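Local atomic coordinates of glutathione S-transferase (Sulfitobacter, PDB entry 4GF0), a protein that binds glutathione and, as a member of the glutathione S-transferase family, probably conjugates it, through the thiol sulfur, to electrophilic substrates. Residues 13-19 / 164-169; 51-57 / 66-71; 141-145 / 183-187. The contacts are given in a common frame with arbitrary orientation. Numbering follows the deposited sequence.

Contact 1: 13-19 / 164-169; sequences ISVAVAI and PYLFVV. With GSH (glutathione), chain D.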
loop_
_atom_site.group_PDB
_atom_site.type_symbol
_atom_site.label_atom_id
_atom_site.label_comp_id
_atom_site.label_asym_id
_atom_site.label_seq_id
_atom_site.Cartn_x
_atom_site.Cartn_y
_atom_site.Cartn_z
ATOM N N ILE A 13 -7.415 -5.201 9.238
ATOM C CA ILE A 13 -6.171 -5.503 8.548
ATOM C C ILE A 13 -4.961 -5.511 9.489
ATOM O O ILE A 13 -3.936 -6.131 9.183
ATOM C CB ILE A 13 -5.935 -4.533 7.365
ATOM C CG1 ILE A 13 -4.937 -5.123 6.364
ATOM C CG2 ILE A 13 -5.507 -3.143 7.868
ATOM C CD1 ILE A 13 -5.394 -6.472 5.798
ATOM N N SER A 14 -5.079 -4.832 10.630
ATOM C CA SER A 14 -4.018 -4.830 11.640
ATOM C C SER A 14 -3.652 -6.239 12.079
ATOM O O SER A 14 -2.526 -6.481 12.531
ATOM C CB SER A 14 -4.437 -4.018 12.871
ATOM O OG SER A 14 -5.681 -4.472 13.401
ATOM N N VAL A 15 -4.598 -7.170 11.970
ATOM C CA VAL A 15 -4.350 -8.541 12.402
ATOM C C VAL A 15 -3.268 -9.212 11.546
ATOM O O VAL A 15 -2.569 -10.116 12.017
ATOM C CB VAL A 15 -5.659 -9.376 12.439
ATOM C CG1 VAL A 15 -5.400 -10.782 12.938
ATOM C CG2 VAL A 15 -6.691 -8.691 13.344
ATOM N N ALA A 16 -3.110 -8.757 10.303
ATOM C CA ALA A 16 -2.059 -9.296 9.439
ATOM C C ALA A 16 -0.688 -9.071 10.066
ATOM O O ALA A 16 0.202 -9.917 9.969
ATOM C CB ALA A 16 -2.114 -8.665 8.042
ATOM N N VAL A 17 -0.509 -7.924 10.707
ATOM C CA VAL A 17 0.779 -7.616 11.309
ATOM C C VAL A 17 0.990 -8.518 12.523
ATOM O O VAL A 17 2.085 -9.037 12.740
ATOM C CB VAL A 17 0.874 -6.120 11.681
ATOM C CG1 VAL A 17 2.238 -5.808 12.314
ATOM C CG2 VAL A 17 0.665 -5.253 10.437
ATOM N N ALA A 18 -0.064 -8.730 13.308
ATOM C CA ALA A 18 0.045 -9.618 14.465
ATOM C C ALA A 18 0.455 -11.026 14.035
ATOM O O ALA A 18 1.319 -11.658 14.653
ATOM C CB ALA A 18 -1.260 -9.654 15.227
ATOM N N ILE A 19 -0.151 -11.503 12.960
ATOM C CA ILE A 19 0.184 -12.821 12.435
ATOM C C ILE A 19 1.666 -12.889 12.070
ATOM O O ILE A 19 2.342 -13.864 12.395
ATOM C CB ILE A 19 -0.684 -13.157 11.231
ATOM C CG1 ILE A 19 -2.118 -13.375 11.716
ATOM C CG2 ILE A 19 -0.175 -14.431 10.522
ATOM C CD1 ILE A 19 -3.161 -13.444 10.575
ATOM N N PRO A 164 -0.087 -13.470 5.353
ATOM C CA PRO A 164 -0.950 -12.909 6.401
ATOM C C PRO A 164 -1.834 -11.792 5.870
ATOM O O PRO A 164 -2.989 -11.672 6.262
ATOM C CB PRO A 164 0.053 -12.302 7.385
ATOM C CG PRO A 164 1.274 -13.127 7.211
ATOM C CD PRO A 164 1.335 -13.443 5.750
ATOM N N TYR A 165 -1.266 -10.972 4.995
ATOM C CA TYR A 165 -1.995 -9.884 4.364
ATOM C C TYR A 165 -3.192 -10.438 3.591
ATOM O O TYR A 165 -4.326 -9.980 3.782
ATOM C CB TYR A 165 -1.051 -9.101 3.434
ATOM C CG TYR A 165 -1.381 -7.641 3.249
ATOM C CD1 TYR A 165 -2.683 -7.166 3.391
ATOM C CD2 TYR A 165 -0.388 -6.737 2.904
ATOM C CE1 TYR A 165 -2.983 -5.807 3.209
ATOM C CE2 TYR A 165 -0.669 -5.393 2.731
ATOM C CZ TYR A 165 -1.959 -4.933 2.874
ATOM O OH TYR A 165 -2.203 -3.591 2.681
ATOM N N LEU A 166 -2.960 -11.440 2.745
ATOM C CA LEU A 166 -4.039 -11.998 1.922
ATOM C C LEU A 166 -5.075 -12.697 2.782
ATOM O O LEU A 166 -6.270 -12.603 2.526
ATOM C CB LEU A 166 -3.478 -12.974 0.884
ATOM C CG LEU A 166 -4.518 -13.602 -0.045
ATOM C CD1 LEU A 166 -5.179 -12.525 -0.905
ATOM C CD2 LEU A 166 -3.842 -14.662 -0.907
ATOM N N PHE A 167 -4.614 -13.388 3.814
ATOM C CA PHE A 167 -5.530 -14.108 4.692
ATOM C C PHE A 167 -6.557 -13.179 5.345
ATOM O O PHE A 167 -7.759 -13.454 5.338
ATOM C CB PHE A 167 -4.741 -14.839 5.770
ATOM C CG PHE A 167 -5.605 -15.537 6.773
ATOM C CD1 PHE A 167 -6.352 -16.644 6.408
ATOM C CD2 PHE A 167 -5.667 -15.086 8.080
ATOM C CE1 PHE A 167 -7.155 -17.306 7.345
ATOM C CE2 PHE A 167 -6.468 -15.736 9.017
ATOM C CZ PHE A 167 -7.212 -16.845 8.645
ATOM N N VAL A 168 -6.085 -12.085 5.927
ATOM C CA VAL A 168 -7.001 -11.183 6.608
ATOM C C VAL A 168 -7.984 -10.541 5.627
ATOM O O VAL A 168 -9.163 -10.380 5.935
ATOM C CB VAL A 168 -6.248 -10.125 7.450
ATOM C CG1 VAL A 168 -7.232 -9.109 8.010
ATOM C CG2 VAL A 168 -5.492 -10.814 8.581
ATOM N N VAL A 169 -7.520 -10.216 4.427
ATOM C CA VAL A 169 -8.417 -9.658 3.418
ATOM C C VAL A 169 -9.447 -10.687 2.954
ATOM O O VAL A 169 -10.639 -10.383 2.859
ATOM C CB VAL A 169 -7.649 -9.090 2.211
ATOM C CG1 VAL A 169 -8.628 -8.597 1.132
ATOM C CG2 VAL A 169 -6.719 -7.952 2.660
HETATM N N1 GSH D . -3.724 1.760 4.147
HETATM C CA1 GSH D . -3.933 1.399 5.531
HETATM C C1 GSH D . -3.117 0.193 5.871
HETATM O O11 GSH D . -2.609 0.072 7.019
HETATM O O12 GSH D . -2.956 -0.722 5.018
HETATM C CB1 GSH D . -5.386 1.062 5.768
HETATM C CG1 GSH D . -5.638 1.165 7.274
HETATM C CD1 GSH D . -7.146 1.097 7.539
HETATM O OE1 GSH D . -7.941 1.726 6.839
HETATM N N2 GSH D . -7.627 0.268 8.640
HETATM C CA2 GSH D . -9.043 0.202 8.911
HETATM C C2 GSH D . -9.367 1.296 9.894
HETATM O O2 GSH D . -8.534 1.673 10.708
HETATM C CB2 GSH D . -9.415 -1.121 9.500
HETATM S SG2 GSH D . -9.191 -2.408 8.284
HETATM N N3 GSH D . -10.671 1.945 9.890
HETATM C CA3 GSH D . -10.933 2.991 10.871
HETATM C C3 GSH D . -11.733 4.121 10.272
HETATM O O31 GSH D . -11.803 4.258 9.017
HETATM O O32 GSH D . -12.323 4.953 11.032
#
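Ile13 leads into helix 14-23, and it works in two directions. Its backbone N lies 3.4 Å from SG2 of glutathione, while its side chain reaches over to helix 162-170: CD1 comes within 3.6 Å of Tyr165 CE1, 3.7 Å of Val169 CG2 and 3.9 Å of Val168 CG1. Ser14 faces away, its OG hydrogen-bonded back to Thr12 and Thr9, bonds that tie it to the preceding loop. Val15 only grazes the partner, CB lying 4.1 Å from Val168 CG2. Ala16 and Pro164 have the nearest CA atoms of the two segments, 4.8 Å apart. The small methyl lets the helices close up, with Ala16 CB 3.9 Å from Tyr165 CA and Ala16 O 3.5 Å from Pro164 CB. This is the interdomain seam of the glutathione transferase fold: the first helix of the thioredoxin-like domain meets a helix of the all-helical domain with no hydrogen bond between the two segments, and the axes of the short helical segments approach to 8.2 Å, their directions 139° apart. Val17 turns to the other side, onto Leu71 of helix 68-78. One turn beyond Ala16, Ile19 again points at the partner, setting CG2 3.8 Å from Pro164 CB and CD1 3.9 Å from Phe167 CD2 and 4.0 Å from Val168 CG2.

Contact 2: 51-57 / 66-71; sequences KGRVPAL and TETGAL. With GSH (glutathione), chain D.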
loop_
_atom_site.group_PDB
_atom_site.type_symbol
_atom_site.label_atom_id
_atom_site.label_comp_id
_atom_site.label_asym_id
_atom_site.label_seq_id
_atom_site.Cartn_x
_atom_site.Cartn_y
_atom_site.Cartn_z
ATOM N N LYS A 51 -3.643 9.550 11.085
ATOM C CA LYS A 51 -4.560 9.060 10.054
ATOM C C LYS A 51 -5.787 8.365 10.644
ATOM O O LYS A 51 -6.771 8.131 9.939
ATOM C CB LYS A 51 -3.825 8.136 9.073
ATOM C CG LYS A 51 -2.814 8.880 8.214
ATOM C CD LYS A 51 -2.004 7.936 7.339
ATOM C CE LYS A 51 -0.937 7.217 8.145
ATOM N NZ LYS A 51 -0.066 6.408 7.227
ATOM N N GLY A 52 -5.722 8.027 11.930
ATOM C CA GLY A 52 -6.871 7.467 12.626
ATOM C C GLY A 52 -7.206 6.059 12.170
ATOM O O GLY A 52 -8.383 5.685 12.114
ATOM N N ARG A 53 -6.180 5.284 11.834
ATOM C CA ARG A 53 -6.380 3.915 11.361
ATOM C C ARG A 53 -5.558 2.950 12.178
ATOM O O ARG A 53 -4.570 3.343 12.805
ATOM C CB ARG A 53 -5.957 3.760 9.892
ATOM C CG ARG A 53 -6.455 4.824 8.948
ATOM C CD ARG A 53 -7.954 4.747 8.697
ATOM N NE ARG A 53 -8.327 5.772 7.718
ATOM C CZ ARG A 53 -8.126 5.642 6.410
ATOM N NH1 ARG A 53 -7.586 4.522 5.931
ATOM N NH2 ARG A 53 -8.465 6.622 5.580
ATOM N N VAL A 54 -5.953 1.680 12.155
ATOM C CA VAL A 54 -5.078 0.611 12.635
ATOM C C VAL A 54 -4.641 -0.180 11.394
ATOM O O VAL A 54 -5.388 -0.260 10.418
ATOM C CB VAL A 54 -5.788 -0.307 13.671
ATOM C CG1 VAL A 54 -6.116 0.472 14.938
ATOM C CG2 VAL A 54 -7.060 -0.904 13.079
ATOM N N PRO A 55 -3.437 -0.768 11.411
ATOM C CA PRO A 55 -2.470 -0.870 12.512
ATOM C C PRO A 55 -1.578 0.348 12.699
ATOM O O PRO A 55 -1.378 1.142 11.774
ATOM C CB PRO A 55 -1.595 -2.044 12.078
ATOM C CG PRO A 55 -1.589 -1.923 10.556
ATOM C CD PRO A 55 -3.003 -1.540 10.229
ATOM N N ALA A 56 -1.022 0.460 13.904
ATOM C CA ALA A 56 0.151 1.292 14.131
ATOM C C ALA A 56 1.063 0.448 14.997
ATOM O O ALA A 56 0.597 -0.380 15.789
ATOM C CB ALA A 56 -0.223 2.602 14.839
ATOM N N LEU A 57 2.364 0.648 14.851
ATOM C CA LEU A 57 3.327 -0.132 15.616
ATOM C C LEU A 57 4.259 0.809 16.348
ATOM O O LEU A 57 4.851 1.702 15.738
ATOM C CB LEU A 57 4.139 -1.023 14.669
ATOM C CG LEU A 57 5.057 -2.065 15.312
ATOM C CD1 LEU A 57 4.218 -3.203 15.931
ATOM C CD2 LEU A 57 6.033 -2.598 14.259
ATOM N N THR A 66 3.294 3.276 10.622
ATOM C CA THR A 66 1.962 2.967 10.102
ATOM C C THR A 66 2.055 2.339 8.722
ATOM O O THR A 66 3.122 2.376 8.095
ATOM C CB THR A 66 1.079 4.218 9.972
ATOM O OG1 THR A 66 1.683 5.134 9.046
ATOM C CG2 THR A 66 0.908 4.900 11.329
ATOM N N GLU A 67 0.905 1.825 8.266
ATOM C CA GLU A 67 0.680 1.164 6.962
ATOM C C GLU A 67 1.049 -0.309 7.000
ATOM O O GLU A 67 2.219 -0.673 7.109
ATOM C CB GLU A 67 1.365 1.863 5.780
ATOM C CG GLU A 67 0.929 3.315 5.568
ATOM C CD GLU A 67 -0.515 3.453 5.102
ATOM O OE1 GLU A 67 -1.064 2.495 4.506
ATOM O OE2 GLU A 67 -1.101 4.535 5.322
ATOM N N THR A 68 0.028 -1.150 6.898
ATOM C CA THR A 68 0.205 -2.589 7.035
ATOM C C THR A 68 1.414 -3.130 6.262
ATOM O O THR A 68 2.248 -3.842 6.825
ATOM C CB THR A 68 -1.074 -3.306 6.594
ATOM O OG1 THR A 68 -2.155 -2.871 7.430
ATOM C CG2 THR A 68 -0.930 -4.828 6.721
ATOM N N GLY A 69 1.532 -2.785 4.983
ATOM C CA GLY A 69 2.598 -3.356 4.172
ATOM C C GLY A 69 3.975 -2.963 4.672
ATOM O O GLY A 69 4.924 -3.753 4.612
ATOM N N ALA A 70 4.097 -1.728 5.156
ATOM C CA ALA A 70 5.366 -1.244 5.694
ATOM C C ALA A 70 5.701 -1.975 6.987
ATOM O O ALA A 70 6.855 -2.343 7.230
ATOM C CB ALA A 70 5.303 0.279 5.929
ATOM N N LEU A 71 4.689 -2.206 7.817
ATOM C CA LEU A 71 4.903 -2.914 9.083
ATOM C C LEU A 71 5.295 -4.361 8.845
ATOM O O LEU A 71 6.081 -4.920 9.590
ATOM C CB LEU A 71 3.628 -2.898 9.928
ATOM C CG LEU A 71 3.109 -1.522 10.345
ATOM C CD1 LEU A 71 2.039 -1.638 11.426
ATOM C CD2 LEU A 71 4.247 -0.697 10.825
HETATM N N1 GSH D . -3.724 1.760 4.147
HETATM C CA1 GSH D . -3.933 1.399 5.531
HETATM C C1 GSH D . -3.117 0.193 5.871
HETATM O O11 GSH D . -2.609 0.072 7.019
HETATM O O12 GSH D . -2.956 -0.722 5.018
HETATM C CB1 GSH D . -5.386 1.062 5.768
HETATM C CG1 GSH D . -5.638 1.165 7.274
HETATM C CD1 GSH D . -7.146 1.097 7.539
HETATM O OE1 GSH D . -7.941 1.726 6.839
HETATM N N2 GSH D . -7.627 0.268 8.640
HETATM C CA2 GSH D . -9.043 0.202 8.911
HETATM C C2 GSH D . -9.367 1.296 9.894
HETATM O O2 GSH D . -8.534 1.673 10.708
HETATM C CB2 GSH D . -9.415 -1.121 9.500
HETATM S SG2 GSH D . -9.191 -2.408 8.284
HETATM N N3 GSH D . -10.671 1.945 9.890
HETATM C CA3 GSH D . -10.933 2.991 10.871
HETATM C C3 GSH D . -11.733 4.121 10.272
HETATM O O31 GSH D . -11.803 4.258 9.017
HETATM O O32 GSH D . -12.323 4.953 11.032
HETATM O O HOH W 1 -1.823 1.735 9.101
#
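A cis peptide bond precedes Pro55, the cis-proline hallmark of the thioredoxin fold, and it presents the backbone of Val54 to glutathione. Val54 N donates to GSH O2 (3.0 Å) and Val54 O accepts from GSH N2 (2.9 Å), so the peptide is held in the manner of a short antiparallel strand. Thr68, at the start of its helix, receives the other end of the ligand: its N and OG1 donate to GSH O11 at 2.9 and 3.0 Å. Glu67, the N-cap residue, accepts from GSH N1 through OE1 (2.8 Å). Its OE2 forms a salt bridge with Lys51 NZ (2.9 Å), which also donates to Thr66 OG1 (2.8 Å). One water bridges Pro55 O, Glu67 N and GSH O11. Away from the ligand the contact turns apolar, with Leu71 CD1 3.7 Å from Pro55 CB and Leu71 CD2 3.9 Å from Leu57 CB. Helix 14-23 lies against this patch through Val17, strand 56-58 pairs with strands 4-8 and 64-66, and helix 89-111 of the second subunit brings its Ser97 to Thr66 O and its Tyr101 to Lys51.

Contact 3: 141-145 / 183-187; sequences ADFVE and YPKIT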
loop_
_atom_site.group_PDB
_atom_site.type_symbol
_atom_site.label_atom_id
_atom_site.label_comp_id
_atom_site.label_asym_id
_atom_site.label_seq_id
_atom_site.Cartn_x
_atom_site.Cartn_y
_atom_site.Cartn_z
ATOM N N ALA A 141 -11.354 -11.153 -5.895
ATOM C CA ALA A 141 -11.109 -12.563 -5.595
ATOM C C ALA A 141 -10.758 -13.337 -6.869
ATOM O O ALA A 141 -9.889 -14.222 -6.848
ATOM C CB ALA A 141 -12.294 -13.182 -4.892
ATOM N N ASP A 142 -11.413 -12.984 -7.974
ATOM C CA ASP A 142 -11.113 -13.571 -9.283
ATOM C C ASP A 142 -9.641 -13.387 -9.639
ATOM O O ASP A 142 -8.961 -14.326 -10.069
ATOM C CB ASP A 142 -11.959 -12.917 -10.379
ATOM C CG ASP A 142 -13.397 -13.373 -10.372
ATOM O OD1 ASP A 142 -13.734 -14.324 -9.639
ATOM O OD2 ASP A 142 -14.195 -12.778 -11.132
ATOM N N PHE A 143 -9.159 -12.163 -9.466
ATOM C CA PHE A 143 -7.761 -11.846 -9.728
ATOM C C PHE A 143 -6.792 -12.539 -8.777
ATOM O O PHE A 143 -5.718 -12.983 -9.194
ATOM C CB PHE A 143 -7.537 -10.338 -9.676
ATOM C CG PHE A 143 -6.150 -9.929 -10.066
ATOM C CD1 PHE A 143 -5.802 -9.828 -11.402
ATOM C CD2 PHE A 143 -5.197 -9.657 -9.106
ATOM C CE1 PHE A 143 -4.521 -9.453 -11.777
ATOM C CE2 PHE A 143 -3.913 -9.290 -9.471
ATOM C CZ PHE A 143 -3.578 -9.184 -10.810
ATOM N N VAL A 144 -7.142 -12.604 -7.496
ATOM C CA VAL A 144 -6.331 -13.338 -6.539
ATOM C C VAL A 144 -6.174 -14.783 -6.999
ATOM O O VAL A 144 -5.063 -15.315 -7.038
ATOM C CB VAL A 144 -6.965 -13.324 -5.129
ATOM C CG1 VAL A 144 -6.306 -14.371 -4.231
ATOM C CG2 VAL A 144 -6.833 -11.941 -4.511
ATOM N N GLU A 145 -7.297 -15.399 -7.354
ATOM C CA GLU A 145 -7.336 -16.805 -7.733
ATOM C C GLU A 145 -6.521 -17.068 -9.002
ATOM O O GLU A 145 -5.827 -18.072 -9.103
ATOM C CB GLU A 145 -8.797 -17.255 -7.908
ATOM C CG GLU A 145 -8.996 -18.708 -8.316
ATOM C CD GLU A 145 -8.803 -19.678 -7.162
ATOM O OE1 GLU A 145 -8.692 -19.229 -5.996
ATOM O OE2 GLU A 145 -8.771 -20.899 -7.418
ATOM N N TYR A 183 -13.784 -20.354 -4.912
ATOM C CA TYR A 183 -12.394 -20.187 -5.333
ATOM C C TYR A 183 -11.532 -21.269 -4.714
ATOM O O TYR A 183 -11.158 -21.156 -3.544
ATOM C CB TYR A 183 -11.889 -18.816 -4.877
ATOM C CG TYR A 183 -12.736 -17.679 -5.393
ATOM C CD1 TYR A 183 -12.462 -17.092 -6.616
ATOM C CD2 TYR A 183 -13.812 -17.200 -4.668
ATOM C CE1 TYR A 183 -13.236 -16.054 -7.099
ATOM C CE2 TYR A 183 -14.592 -16.166 -5.144
ATOM C CZ TYR A 183 -14.294 -15.597 -6.362
ATOM O OH TYR A 183 -15.064 -14.564 -6.842
ATOM N N PRO A 184 -11.224 -22.326 -5.486
ATOM C CA PRO A 184 -10.533 -23.486 -4.906
ATOM C C PRO A 184 -9.170 -23.159 -4.295
ATOM O O PRO A 184 -8.886 -23.639 -3.195
ATOM C CB PRO A 184 -10.399 -24.468 -6.087
ATOM C CG PRO A 184 -10.790 -23.703 -7.316
ATOM C CD PRO A 184 -11.674 -22.577 -6.869
ATOM N N LYS A 185 -8.350 -22.351 -4.967
ATOM C CA LYS A 185 -7.036 -22.022 -4.420
ATOM C C LYS A 185 -7.127 -21.143 -3.175
ATOM O O LYS A 185 -6.375 -21.341 -2.218
ATOM C CB LYS A 185 -6.121 -21.412 -5.484
ATOM C CG LYS A 185 -5.629 -22.438 -6.504
ATOM C CD LYS A 185 -4.452 -21.905 -7.301
ATOM C CE LYS A 185 -4.900 -20.786 -8.200
ATOM N NZ LYS A 185 -3.764 -20.109 -8.884
ATOM N N ILE A 186 -8.054 -20.190 -3.180
ATOM C CA ILE A 186 -8.285 -19.371 -1.994
ATOM C C ILE A 186 -8.747 -20.263 -0.848
ATOM O O ILE A 186 -8.316 -20.096 0.287
ATOM C CB ILE A 186 -9.321 -18.248 -2.252
ATOM C CG1 ILE A 186 -8.739 -17.204 -3.208
ATOM C CG2 ILE A 186 -9.728 -17.576 -0.942
ATOM C CD1 ILE A 186 -9.679 -16.030 -3.489
ATOM N N THR A 187 -9.602 -21.234 -1.159
ATOM C CA THR A 187 -10.115 -22.143 -0.140
ATOM C C THR A 187 -8.985 -22.954 0.489
ATOM O O THR A 187 -8.882 -23.037 1.716
ATOM C CB THR A 187 -11.180 -23.083 -0.708
ATOM O OG1 THR A 187 -12.311 -22.304 -1.113
ATOM C CG2 THR A 187 -11.624 -24.093 0.344
#
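Ile186 and Tyr183 form the apolar centre against helix 123-148. Ile186 CD1 lies 3.8 Å from Val144 CG1 and 4.1 Å from Ala141 CB, and the same Ala141 methyl sits over the face of the Tyr183 ring, a CH-pi contact 3.8 Å from the ring centroid. Behind them, Val144 meets Leu166 and Ile186 meets Cys170, both on helix 162-170, so three helices of the C-terminal domain come together here. Tyr183 is the N-cap residue of helix 184-194, and Glu145 of the neighbouring helix supplies acceptors to its first turn, OE2 accepting from Lys185 N (2.9 Å) and OE1 from Ile186 N (3.0 Å), backbone NH groups that the helix itself leaves without partners. Further out, Lys185 NZ makes a weak hydrogen bond to Glu145 O (2.9 Å) and another bond to Leu149 O. On the solvent side, Tyr183 OH lies 3.1 Å from OD1 of the exposed Asp142.

How the contacts relate
Contact 1 lies at the chain's centre and is wholly buried, contact 2 is buried but lined by ligand and second subunit, and contact 3 is partly open to solvent. No helix or strand is shared: contact 1 pairs helices 14-23 and 162-170, contact 2 strand 56-58 and helix 68-78, contact 3 helices 123-148 and 184-194. The chemistry follows: apolar in contact 1, mixed with charge and a bridging water in contact 2, and in contact 3 a small apolar centre edged by polar groups. Contacts 1 and 2 touch and both border glutathione. Contact 1 meets contact 3 through Leu166 and Val144. Contacts 2 and 3, in different domains, stay about 15 Å apart at their nearest atoms.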